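Local coordinates for protein glia-derived nexin (Homo sapiens, PDB 4DY0) that inhibits serine proteases such as thrombin, trypsin and urokinase, binds heparin, and promotes neurite extension by inhibiting thrombin, at residues L11-G16 / G368-M373; A92-V97 / N135-N140; Q116-N121 / K139-D144; G210-P215 / Y220-L225. All coordinates share one frame; numbering follows the deposited sequence.

Interaction 1: L11-G16 / G368-M373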
loop_
_atom_site.group_PDB
_atom_site.type_symbol
_atom_site.label_atom_id
_atom_site.label_comp_id
_atom_site.label_asym_id
_atom_site.label_seq_id
_atom_site.Cartn_x
_atom_site.Cartn_y
_atom_site.Cartn_z
ATOM N N LEU A 11 14.653 -0.661 -0.094
ATOM C CA LEU A 11 14.641 -0.490 -1.543
ATOM C C LEU A 11 13.232 -0.690 -2.090
ATOM O O LEU A 11 12.748 0.102 -2.904
ATOM C CB LEU A 11 15.609 -1.472 -2.211
ATOM C CG LEU A 11 17.100 -1.194 -2.002
ATOM C CD1 LEU A 11 17.943 -2.371 -2.468
ATOM C CD2 LEU A 11 17.508 0.080 -2.724
ATOM N N GLY A 12 12.576 -1.752 -1.633
ATOM C CA GLY A 12 11.240 -2.089 -2.103
ATOM C C GLY A 12 10.193 -1.074 -1.686
ATOM O O GLY A 12 9.360 -0.659 -2.495
ATOM N N SER A 13 10.228 -0.678 -0.417
ATOM C CA SER A 13 9.269 0.289 0.098
ATOM C C SER A 13 9.421 1.641 -0.587
ATOM O O SER A 13 8.430 2.298 -0.896
ATOM C CB SER A 13 9.390 0.435 1.617
ATOM O OG SER A 13 8.500 -0.450 2.276
ATOM N N ASN A 14 10.661 2.051 -0.829
ATOM C CA ASN A 14 10.898 3.314 -1.517
ATOM C C ASN A 14 10.400 3.292 -2.955
ATOM O O ASN A 14 9.848 4.282 -3.431
ATOM C CB ASN A 14 12.368 3.730 -1.444
ATOM C CG ASN A 14 12.676 4.540 -0.201
ATOM O OD1 ASN A 14 11.960 5.488 0.131
ATOM N ND2 ASN A 14 13.743 4.170 0.496
ATOM N N THR A 15 10.587 2.167 -3.639
ATOM C CA THR A 15 10.023 2.004 -4.972
ATOM C C THR A 15 8.518 2.216 -4.884
ATOM O O THR A 15 7.938 2.976 -5.658
ATOM C CB THR A 15 10.313 0.608 -5.561
ATOM O OG1 THR A 15 11.707 0.498 -5.856
ATOM C CG2 THR A 15 9.530 0.391 -6.846
ATOM N N GLY A 16 7.891 1.551 -3.921
ATOM C CA GLY A 16 6.458 1.671 -3.736
ATOM C C GLY A 16 6.025 3.089 -3.421
ATOM O O GLY A 16 5.007 3.561 -3.917
ATOM N N GLY A 368 10.629 -2.769 8.845
ATOM C CA GLY A 368 10.619 -1.446 8.237
ATOM C C GLY A 368 9.689 -1.362 7.037
ATOM O O GLY A 368 9.607 -0.328 6.384
ATOM N N ALA A 369 8.976 -2.447 6.744
ATOM C CA ALA A 369 8.097 -2.476 5.577
ATOM C C ALA A 369 6.960 -1.478 5.716
ATOM O O ALA A 369 6.324 -1.395 6.765
ATOM C CB ALA A 369 7.546 -3.873 5.353
ATOM N N VAL A 370 6.710 -0.718 4.655
ATOM C CA VAL A 370 5.580 0.202 4.627
ATOM C C VAL A 370 4.400 -0.494 3.967
ATOM O O VAL A 370 4.320 -0.571 2.742
ATOM C CB VAL A 370 5.915 1.494 3.859
ATOM C CG1 VAL A 370 4.765 2.484 3.957
ATOM C CG2 VAL A 370 7.200 2.111 4.406
ATOM N N LEU A 371 3.493 -1.010 4.788
ATOM C CA LEU A 371 2.369 -1.803 4.302
ATOM C C LEU A 371 1.297 -0.938 3.640
ATOM O O LEU A 371 0.671 -1.354 2.667
ATOM C CB LEU A 371 1.766 -2.613 5.450
ATOM C CG LEU A 371 2.801 -3.324 6.330
ATOM C CD1 LEU A 371 2.137 -4.065 7.481
ATOM C CD2 LEU A 371 3.651 -4.270 5.502
ATOM N N PHE A 372 1.089 0.261 4.177
ATOM C CA PHE A 372 0.096 1.183 3.639
ATOM C C PHE A 372 0.672 2.579 3.536
ATOM O O PHE A 372 1.445 3.014 4.397
ATOM C CB PHE A 372 -1.128 1.274 4.553
ATOM C CG PHE A 372 -2.075 0.117 4.443
ATOM C CD1 PHE A 372 -1.805 -1.086 5.079
ATOM C CD2 PHE A 372 -3.262 0.247 3.744
ATOM C CE1 PHE A 372 -2.693 -2.145 4.998
ATOM C CE2 PHE A 372 -4.154 -0.811 3.660
ATOM C CZ PHE A 372 -3.866 -2.009 4.287
ATOM N N MET A 373 0.273 3.283 2.486
ATOM C CA MET A 373 0.516 4.709 2.381
ATOM C C MET A 373 -0.725 5.338 1.759
ATOM O O MET A 373 -1.208 4.885 0.717
ATOM C CB MET A 373 1.750 4.988 1.531
ATOM C CG MET A 373 2.136 6.456 1.475
ATOM S SD MET A 373 3.726 6.701 0.670
ATOM C CE MET A 373 4.013 8.444 1.000
#
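S13 and V370 make the tight part of this contact. The hydroxyl OG of S13 reaches from the helix to the strand and accepts the backbone N-H of V370, N to OG 3.0 Å, in a nearly straight bond (167° at the hydrogen). The same OG is hydrogen-bonded to the carboxylate of E9, one turn earlier. Since a carboxylate would normally accept, the hydroxyl probably gives its proton to E9 and takes the N-H of V370, a double role that suits serine, small and able both to donate and to accept. V370 closes over this bond: with CG1 anti to its backbone N (chi1 -175°), CG2 sits beside that N and packs against OG of S13 at 3.6 Å and CB of S13 at 3.9 Å. In serpin terms the pairing sets the first helix, residues 5-26, against the sheet B strand nearest the C-terminus, residues 369-376, in the buried centre of the molecule. A classic beta bulge follows, L371 and F372 both facing I362. Before V370 the fit slackens: CA of A369 is 3.9 Å from OG of S13, and G368, partly exposed, offers only its carbonyl O, 4.3 Å from that OG. Glycine suits this looser end because G368 has a positive phi at which a CB would be jammed against the preceding carbonyl.

Interaction 2: A92-V97 / N135-N140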
loop_
_atom_site.group_PDB
_atom_site.type_symbol
_atom_site.label_atom_id
_atom_site.label_comp_id
_atom_site.label_asym_id
_atom_site.label_seq_id
_atom_site.Cartn_x
_atom_site.Cartn_y
_atom_site.Cartn_z
ATOM N N ALA A 92 -3.513 -10.714 -0.502
ATOM C CA ALA A 92 -3.861 -11.663 -1.545
ATOM C C ALA A 92 -3.124 -11.312 -2.822
ATOM O O ALA A 92 -3.338 -10.245 -3.399
ATOM C CB ALA A 92 -5.359 -11.671 -1.782
ATOM N N ASN A 93 -2.248 -12.212 -3.257
ATOM C CA ASN A 93 -1.486 -12.006 -4.480
ATOM C C ASN A 93 -1.800 -13.077 -5.518
ATOM O O ASN A 93 -1.806 -14.267 -5.210
ATOM C CB ASN A 93 0.013 -11.971 -4.176
ATOM C CG ASN A 93 0.433 -10.700 -3.463
ATOM O OD1 ASN A 93 -0.126 -9.630 -3.699
ATOM N ND2 ASN A 93 1.425 -10.810 -2.589
ATOM N N ALA A 94 -2.062 -12.650 -6.748
ATOM C CA ALA A 94 -2.398 -13.591 -7.807
ATOM C C ALA A 94 -1.937 -13.127 -9.181
ATOM O O ALA A 94 -2.024 -11.940 -9.520
ATOM C CB ALA A 94 -3.895 -13.862 -7.820
ATOM N N VAL A 95 -1.435 -14.077 -9.964
ATOM C CA VAL A 95 -1.156 -13.849 -11.371
ATOM C C VAL A 95 -2.196 -14.609 -12.179
ATOM O O VAL A 95 -2.177 -15.844 -12.229
ATOM C CB VAL A 95 0.244 -14.342 -11.767
ATOM C CG1 VAL A 95 0.466 -14.148 -13.260
ATOM C CG2 VAL A 95 1.308 -13.608 -10.971
ATOM N N PHE A 96 -3.117 -13.871 -12.791
ATOM C CA PHE A 96 -4.171 -14.481 -13.591
ATOM C C PHE A 96 -3.745 -14.588 -15.040
ATOM O O PHE A 96 -3.469 -13.580 -15.692
ATOM C CB PHE A 96 -5.473 -13.692 -13.472
ATOM C CG PHE A 96 -6.105 -13.785 -12.122
ATOM C CD1 PHE A 96 -5.894 -12.796 -11.174
ATOM C CD2 PHE A 96 -6.897 -14.870 -11.789
ATOM C CE1 PHE A 96 -6.472 -12.883 -9.920
ATOM C CE2 PHE A 96 -7.478 -14.961 -10.538
ATOM C CZ PHE A 96 -7.264 -13.961 -9.601
ATOM N N VAL A 97 -3.783 -15.811 -15.501
ATOM C CA VAL A 97 -3.272 -16.159 -16.776
ATOM C C VAL A 97 -4.275 -17.003 -17.561
ATOM O O VAL A 97 -5.024 -17.730 -17.007
ATOM C CB VAL A 97 -1.966 -16.826 -16.547
ATOM C CG1 VAL A 97 -2.183 -18.200 -16.100
ATOM C CG2 VAL A 97 -1.152 -16.741 -17.734
ATOM N N ASN A 135 -12.807 -11.557 -8.905
ATOM C CA ASN A 135 -13.501 -10.974 -7.761
ATOM C C ASN A 135 -13.848 -12.009 -6.694
ATOM O O ASN A 135 -13.584 -11.802 -5.510
ATOM C CB ASN A 135 -14.751 -10.220 -8.222
ATOM C CG ASN A 135 -14.411 -8.954 -8.990
ATOM O OD1 ASN A 135 -13.314 -8.411 -8.851
ATOM N ND2 ASN A 135 -15.345 -8.483 -9.808
ATOM N N ALA A 136 -14.429 -13.126 -7.115
ATOM C CA ALA A 136 -14.736 -14.215 -6.195
ATOM C C ALA A 136 -13.491 -14.655 -5.424
ATOM O O ALA A 136 -13.561 -14.967 -4.233
ATOM C CB ALA A 136 -15.342 -15.396 -6.949
ATOM N N TRP A 137 -12.350 -14.678 -6.105
ATOM C CA TRP A 137 -11.107 -15.107 -5.474
ATOM C C TRP A 137 -10.582 -14.067 -4.477
ATOM O O TRP A 137 -10.143 -14.414 -3.378
ATOM C CB TRP A 137 -10.046 -15.444 -6.526
ATOM C CG TRP A 137 -8.708 -15.752 -5.927
ATOM C CD1 TRP A 137 -8.273 -16.961 -5.460
ATOM C CD2 TRP A 137 -7.632 -14.829 -5.714
ATOM N NE1 TRP A 137 -6.991 -16.848 -4.973
ATOM C CE2 TRP A 137 -6.575 -15.550 -5.119
ATOM C CE3 TRP A 137 -7.460 -13.465 -5.970
ATOM C CZ2 TRP A 137 -5.364 -14.952 -4.776
ATOM C CZ3 TRP A 137 -6.257 -12.872 -5.631
ATOM C CH2 TRP A 137 -5.224 -13.615 -5.040
ATOM N N VAL A 138 -10.632 -12.794 -4.856
ATOM C CA VAL A 138 -10.177 -11.738 -3.957
ATOM C C VAL A 138 -11.026 -11.723 -2.690
ATOM O O VAL A 138 -10.500 -11.766 -1.577
ATOM C CB VAL A 138 -10.215 -10.351 -4.621
ATOM C CG1 VAL A 138 -9.723 -9.291 -3.646
ATOM C CG2 VAL A 138 -9.370 -10.343 -5.879
ATOM N N LYS A 139 -12.343 -11.666 -2.871
ATOM C CA LYS A 139 -13.278 -11.701 -1.750
ATOM C C LYS A 139 -12.996 -12.888 -0.837
ATOM O O LYS A 139 -12.902 -12.738 0.382
ATOM C CB LYS A 139 -14.722 -11.768 -2.254
ATOM N N ASN A 140 -12.862 -14.068 -1.430
ATOM C CA ASN A 140 -12.605 -15.279 -0.660
ATOM C C ASN A 140 -11.231 -15.254 0.003
ATOM O O ASN A 140 -11.047 -15.791 1.093
ATOM C CB ASN A 140 -12.739 -16.517 -1.550
ATOM C CG ASN A 140 -12.494 -17.810 -0.794
ATOM O OD1 ASN A 140 -12.903 -17.960 0.358
ATOM N ND2 ASN A 140 -11.826 -18.754 -1.445
#
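W137 carries this contact from the helix, laying the six-membered part of its indole among A92, N93, A94 and F96 of the strand. CB of A94 lies over one face, although it is modelled too close for its distance to be trusted. F96 directs its edge at the indole in an offset edge-to-face pair: the planes stand at 85°, the centroids are 5.5 Å apart, and CZ of F96 is 3.7 Å from CE3 of W137. CB of A92 approaches CH2 of W137 obliquely at 3.8 Å. The short methyl of A92 lets the indole come close to the strand backbone, as the carbonyl O of N93 bears out, 3.5 Å from CH2 of W137.

W137 is sent down to the strand by CG lying anti to its backbone N (chi1 174°). Further out, R120 packs on both W137 and F96, while I134 and V165 also touch F96. N93 points its side chain the other way and bonds to N166, and backbone bonds from A92 and A94 to A167 and V165 hold the strand in place. This is helix F of the serpin fold lying across sheet A, with the axes of the short segments 9.2 Å apart. Its chemistry is almost wholly apolar and aromatic, which implies cohesion by shape and dispersion rather than by directional bonds between helix and strand.

Interaction 3: Q116-N121 / K139-D144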
loop_
_atom_site.group_PDB
_atom_site.type_symbol
_atom_site.label_atom_id
_atom_site.label_comp_id
_atom_site.label_asym_id
_atom_site.label_seq_id
_atom_site.Cartn_x
_atom_site.Cartn_y
_atom_site.Cartn_z
ATOM N N GLN A 116 3.935 -15.648 -1.658
ATOM C CA GLN A 116 2.602 -16.180 -1.381
ATOM C C GLN A 116 1.667 -15.759 -2.505
ATOM O O GLN A 116 0.550 -15.300 -2.270
ATOM C CB GLN A 116 2.072 -15.690 -0.029
ATOM C CG GLN A 116 3.039 -15.875 1.128
ATOM C CD GLN A 116 4.207 -14.903 1.075
ATOM O OE1 GLN A 116 5.314 -15.222 1.508
ATOM N NE2 GLN A 116 3.962 -13.710 0.539
ATOM N N CYS A 117 2.151 -15.907 -3.732
ATOM C CA CYS A 117 1.409 -15.512 -4.913
ATOM C C CYS A 117 0.895 -16.739 -5.646
ATOM O O CYS A 117 1.645 -17.679 -5.915
ATOM C CB CYS A 117 2.302 -14.695 -5.845
ATOM S SG CYS A 117 1.510 -14.182 -7.389
ATOM N N GLU A 118 -0.390 -16.729 -5.968
ATOM C CA GLU A 118 -0.988 -17.828 -6.695
ATOM C C GLU A 118 -1.026 -17.507 -8.175
ATOM O O GLU A 118 -1.467 -16.433 -8.577
ATOM C CB GLU A 118 -2.401 -18.103 -6.185
ATOM C CG GLU A 118 -2.480 -18.355 -4.692
ATOM C CD GLU A 118 -3.593 -19.312 -4.331
ATOM O OE1 GLU A 118 -3.746 -19.624 -3.132
ATOM O OE2 GLU A 118 -4.307 -19.762 -5.253
ATOM N N VAL A 119 -0.542 -18.430 -8.992
ATOM C CA VAL A 119 -0.672 -18.273 -10.426
ATOM C C VAL A 119 -1.783 -19.189 -10.913
ATOM O O VAL A 119 -1.630 -20.408 -10.964
ATOM C CB VAL A 119 0.663 -18.514 -11.172
ATOM C CG1 VAL A 119 1.558 -19.446 -10.380
ATOM C CG2 VAL A 119 0.413 -19.032 -12.583
ATOM N N ARG A 120 -2.896 -18.557 -11.273
ATOM C CA ARG A 120 -4.234 -19.053 -11.556
ATOM C C ARG A 120 -4.702 -18.745 -12.943
ATOM O O ARG A 120 -4.322 -17.798 -13.514
ATOM C CB ARG A 120 -5.254 -18.411 -10.621
ATOM C CG ARG A 120 -4.995 -18.597 -9.182
ATOM C CD ARG A 120 -5.988 -17.913 -8.357
ATOM N NE ARG A 120 -7.299 -18.498 -8.540
ATOM C CZ ARG A 120 -7.853 -19.368 -7.727
ATOM N NH1 ARG A 120 -7.229 -19.749 -6.653
ATOM N NH2 ARG A 120 -9.028 -19.850 -7.994
ATOM N N ASN A 121 -5.553 -19.578 -13.491
ATOM C CA ASN A 121 -5.987 -19.425 -14.867
ATOM C C ASN A 121 -7.336 -18.792 -14.959
ATOM O O ASN A 121 -8.072 -18.817 -14.037
ATOM C CB ASN A 121 -5.967 -20.759 -15.618
ATOM C CG ASN A 121 -7.322 -21.355 -15.775
ATOM O OD1 ASN A 121 -7.851 -21.414 -16.853
ATOM N ND2 ASN A 121 -7.905 -21.755 -14.692
ATOM N N LYS A 139 -12.343 -11.666 -2.871
ATOM C CA LYS A 139 -13.278 -11.701 -1.750
ATOM C C LYS A 139 -12.996 -12.888 -0.837
ATOM O O LYS A 139 -12.902 -12.738 0.382
ATOM C CB LYS A 139 -14.722 -11.768 -2.254
ATOM N N ASN A 140 -12.862 -14.068 -1.430
ATOM C CA ASN A 140 -12.605 -15.279 -0.660
ATOM C C ASN A 140 -11.231 -15.254 0.003
ATOM O O ASN A 140 -11.047 -15.791 1.093
ATOM C CB ASN A 140 -12.739 -16.517 -1.550
ATOM C CG ASN A 140 -12.494 -17.810 -0.794
ATOM O OD1 ASN A 140 -12.903 -17.960 0.358
ATOM N ND2 ASN A 140 -11.826 -18.754 -1.445
ATOM N N GLU A 141 -10.274 -14.614 -0.661
ATOM C CA GLU A 141 -8.894 -14.596 -0.194
ATOM C C GLU A 141 -8.636 -13.465 0.809
ATOM O O GLU A 141 -7.580 -13.419 1.445
ATOM C CB GLU A 141 -7.948 -14.473 -1.391
ATOM C CG GLU A 141 -6.559 -15.057 -1.177
ATOM C CD GLU A 141 -6.535 -16.574 -1.261
ATOM O OE1 GLU A 141 -7.412 -17.221 -0.651
ATOM O OE2 GLU A 141 -5.634 -17.121 -1.933
ATOM N N THR A 142 -9.599 -12.557 0.950
ATOM C CA THR A 142 -9.440 -11.409 1.846
ATOM C C THR A 142 -10.457 -11.393 2.986
ATOM O O THR A 142 -10.871 -10.326 3.440
ATOM C CB THR A 142 -9.541 -10.065 1.083
ATOM O OG1 THR A 142 -10.818 -9.969 0.437
ATOM C CG2 THR A 142 -8.437 -9.952 0.044
ATOM N N ARG A 143 -10.854 -12.573 3.449
ATOM C CA ARG A 143 -11.850 -12.674 4.508
ATOM C C ARG A 143 -13.120 -11.910 4.130
ATOM O O ARG A 143 -13.804 -11.356 4.992
ATOM C CB ARG A 143 -11.280 -12.148 5.829
ATOM N N ASP A 144 -13.422 -11.883 2.835
ATOM C CA ASP A 144 -14.619 -11.219 2.324
ATOM C C ASP A 144 -14.593 -9.707 2.548
ATOM O O ASP A 144 -15.626 -9.046 2.465
ATOM C CB ASP A 144 -15.881 -11.822 2.949
ATOM C CG ASP A 144 -16.020 -13.305 2.663
#
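E141 bends at chi2 (77°), after a first torsion that sets CG anti to its backbone N, and so swings its carboxylate toward the strand; E118, its CG beside its own backbone N and its chain also bent at chi2, comes to meet it. The two belong to the C-terminal end of serpin helix F, residues 127-141, and to the edge strand 117-121 of sheet A beneath it. OE1 of E118 and OE2 of E141 are 3.4 Å apart, two acceptors and two like charges, with the carboxylate planes turned 73° against each other. Such closeness would be expected to raise the proton affinity of one or both groups, and the carbonyl-rich end of the helix may add to this at E141. Both glutamates are partly exposed, and water can lessen the repulsion, so the charged residue type is tolerable here. R120, two residues on from E118 and on the same side of the strand, probably offsets part of the negative charge. E141 is not gripped by this arginine: NH1 of R120 stays 5.6 Å from OE2 of E141. E118 is, through a bent salt bridge: NH1 of R120 meets the syn side of OE2 at 3.2 Å, standing 32° out of the carboxylate plane, while OE2 stays in the guanidinium plane.

Interaction 4: G210-P215 / Y220-L225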
loop_
_atom_site.group_PDB
_atom_site.type_symbol
_atom_site.label_atom_id
_atom_site.label_comp_id
_atom_site.label_asym_id
_atom_site.label_seq_id
_atom_site.Cartn_x
_atom_site.Cartn_y
_atom_site.Cartn_z
ATOM N N GLY A 210 5.635 14.662 16.869
ATOM C CA GLY A 210 6.506 15.712 16.413
ATOM C C GLY A 210 6.112 16.646 15.288
ATOM O O GLY A 210 5.064 16.601 14.792
ATOM N N SER A 211 7.023 17.542 14.964
ATOM C CA SER A 211 7.013 18.412 13.806
ATOM C C SER A 211 8.342 18.633 13.163
ATOM O O SER A 211 9.322 18.617 13.792
ATOM C CB SER A 211 6.458 19.752 14.114
ATOM O OG SER A 211 6.241 19.884 15.437
ATOM N N THR A 212 8.309 18.869 11.877
ATOM C CA THR A 212 9.427 19.211 11.061
ATOM C C THR A 212 8.960 19.976 9.820
ATOM O O THR A 212 7.821 20.151 9.616
ATOM C CB THR A 212 10.338 18.051 10.792
ATOM O OG1 THR A 212 11.519 18.512 10.192
ATOM C CG2 THR A 212 9.749 17.104 9.901
ATOM N N SER A 213 9.883 20.502 9.050
ATOM C CA SER A 213 9.535 21.245 7.845
ATOM C C SER A 213 9.825 20.425 6.602
ATOM O O SER A 213 10.784 19.654 6.560
ATOM C CB SER A 213 10.297 22.569 7.782
ATOM O OG SER A 213 11.691 22.343 7.694
ATOM N N ALA A 214 8.979 20.584 5.593
ATOM C CA ALA A 214 9.251 20.002 4.295
ATOM C C ALA A 214 10.426 20.758 3.683
ATOM O O ALA A 214 10.818 21.814 4.186
ATOM C CB ALA A 214 8.030 20.102 3.409
ATOM N N PRO A 215 10.997 20.216 2.597
ATOM C CA PRO A 215 12.105 20.867 1.906
ATOM C C PRO A 215 11.807 22.326 1.570
ATOM O O PRO A 215 12.728 23.132 1.473
ATOM C CB PRO A 215 12.235 20.049 0.622
ATOM C CG PRO A 215 11.777 18.688 1.010
ATOM C CD PRO A 215 10.681 18.896 2.023
ATOM N N TYR A 220 4.779 20.849 9.244
ATOM C CA TYR A 220 3.713 19.884 9.437
ATOM C C TYR A 220 3.948 19.061 10.697
ATOM O O TYR A 220 5.079 18.975 11.188
ATOM C CB TYR A 220 3.561 18.983 8.205
ATOM C CG TYR A 220 4.735 18.071 7.914
ATOM C CD1 TYR A 220 4.757 16.769 8.391
ATOM C CD2 TYR A 220 5.807 18.501 7.138
ATOM C CE1 TYR A 220 5.814 15.924 8.120
ATOM C CE2 TYR A 220 6.877 17.660 6.863
ATOM C CZ TYR A 220 6.871 16.370 7.356
ATOM O OH TYR A 220 7.922 15.517 7.098
ATOM N N ASN A 221 2.871 18.472 11.218
ATOM C CA ASN A 221 2.930 17.666 12.435
ATOM C C ASN A 221 2.720 16.193 12.121
ATOM O O ASN A 221 2.055 15.852 11.144
ATOM C CB ASN A 221 1.865 18.124 13.436
ATOM C CG ASN A 221 2.017 19.585 13.829
ATOM O OD1 ASN A 221 3.059 20.003 14.337
ATOM N ND2 ASN A 221 0.970 20.367 13.603
ATOM N N PHE A 222 3.282 15.321 12.952
ATOM C CA PHE A 222 3.102 13.887 12.762
ATOM C C PHE A 222 3.006 13.133 14.080
ATOM O O PHE A 222 3.565 13.547 15.093
ATOM C CB PHE A 222 4.213 13.301 11.883
ATOM C CG PHE A 222 5.591 13.748 12.269
ATOM C CD1 PHE A 222 6.346 13.009 13.166
ATOM C CD2 PHE A 222 6.129 14.908 11.737
ATOM C CE1 PHE A 222 7.611 13.418 13.527
ATOM C CE2 PHE A 222 7.398 15.324 12.091
ATOM C CZ PHE A 222 8.141 14.580 12.989
ATOM N N ILE A 223 2.294 12.015 14.054
ATOM C CA ILE A 223 2.069 11.241 15.257
ATOM C C ILE A 223 2.122 9.744 14.972
ATOM O O ILE A 223 1.782 9.297 13.874
ATOM C CB ILE A 223 0.718 11.609 15.902
ATOM C CG1 ILE A 223 0.537 10.872 17.233
ATOM C CG2 ILE A 223 -0.426 11.315 14.947
ATOM C CD1 ILE A 223 -0.537 11.481 18.114
ATOM N N GLU A 224 2.559 8.974 15.965
ATOM C CA GLU A 224 2.556 7.520 15.870
ATOM C C GLU A 224 1.503 6.900 16.793
ATOM O O GLU A 224 1.468 7.175 17.991
ATOM C CB GLU A 224 3.935 6.954 16.198
ATOM C CG GLU A 224 4.035 5.450 15.993
ATOM C CD GLU A 224 5.368 4.885 16.444
ATOM O OE1 GLU A 224 5.857 5.292 17.522
ATOM O OE2 GLU A 224 5.926 4.031 15.721
ATOM N N LEU A 225 0.641 6.072 16.221
ATOM C CA LEU A 225 -0.364 5.361 16.992
ATOM C C LEU A 225 -0.096 3.873 16.869
ATOM O O LEU A 225 -0.391 3.272 15.840
ATOM C CB LEU A 225 -1.761 5.670 16.463
ATOM C CG LEU A 225 -2.269 7.107 16.514
ATOM C CD1 LEU A 225 -1.292 8.049 15.848
ATOM C CD2 LEU A 225 -3.610 7.167 15.819
#
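F222 turns one ring face to G210 of the partner strand. The carbonyl C of G210 lies over the ring centre, and CA of G210 makes a CH-pi contact, 4.1 Å from the ring centroid and 21° off its normal. The ring gets there because CG of F222 lies between its own backbone N and carbonyl carbon (chi1 47°), the crowded position. Glycine suits the place because a CB at G210 would collide with CE1 of F222. T212 and Y220, on the same face of the sheet as F222, run side by side and point the same way, with CG2 of T212 3.7 Å from OH of Y220. The same methyl CG2 of T212 also meets CE2 of F222 at 3.7 Å, bridging the two aromatics. Beyond the pair, W261 bonds to the hydroxyl of Y220 and stacks with F222. S211 and N221 lie on the other face, joined by a weak bond from OG to OD1.

Backbone pairing fixes this order. G210 and F222 exchange two bonds, each N to O distance 2.9 Å; T212 and Y220 form the next hydrogen-bonded pair, with N of Y220 3.1 Å from O of T212 and the return bond weak. S211 and N221 are the non-hydrogen-bonded pair between them. Alternating pairs of this kind are those of an antiparallel beta hairpin, here the first two strands of serpin sheet B, with an aromatic ring covering a cross-strand glycine.

How the interactions relate
Interactions 2 and 3 form one unit, their centres about 4 Å apart: they share K139 and N140 of helix 127-141, and their strands are parallel neighbours in sheet A, with V95 N 2.7 Å from E118 O. R120 ties them further, since the arginine that pairs with E118 also packs on W137. Interactions 1 and 4 belong instead to sheet B, at its strand nearest the C-terminus and its opening hairpin, with centres about 19 Å apart. Interaction 1 closes a chain loop that encloses the other three; its centre is about 22 Å from that of interaction 2, while interactions 2 and 4 have centres about 37 Å apart, on opposite sides of the molecule. All four are away from the predicted reactive bond, R346-S347.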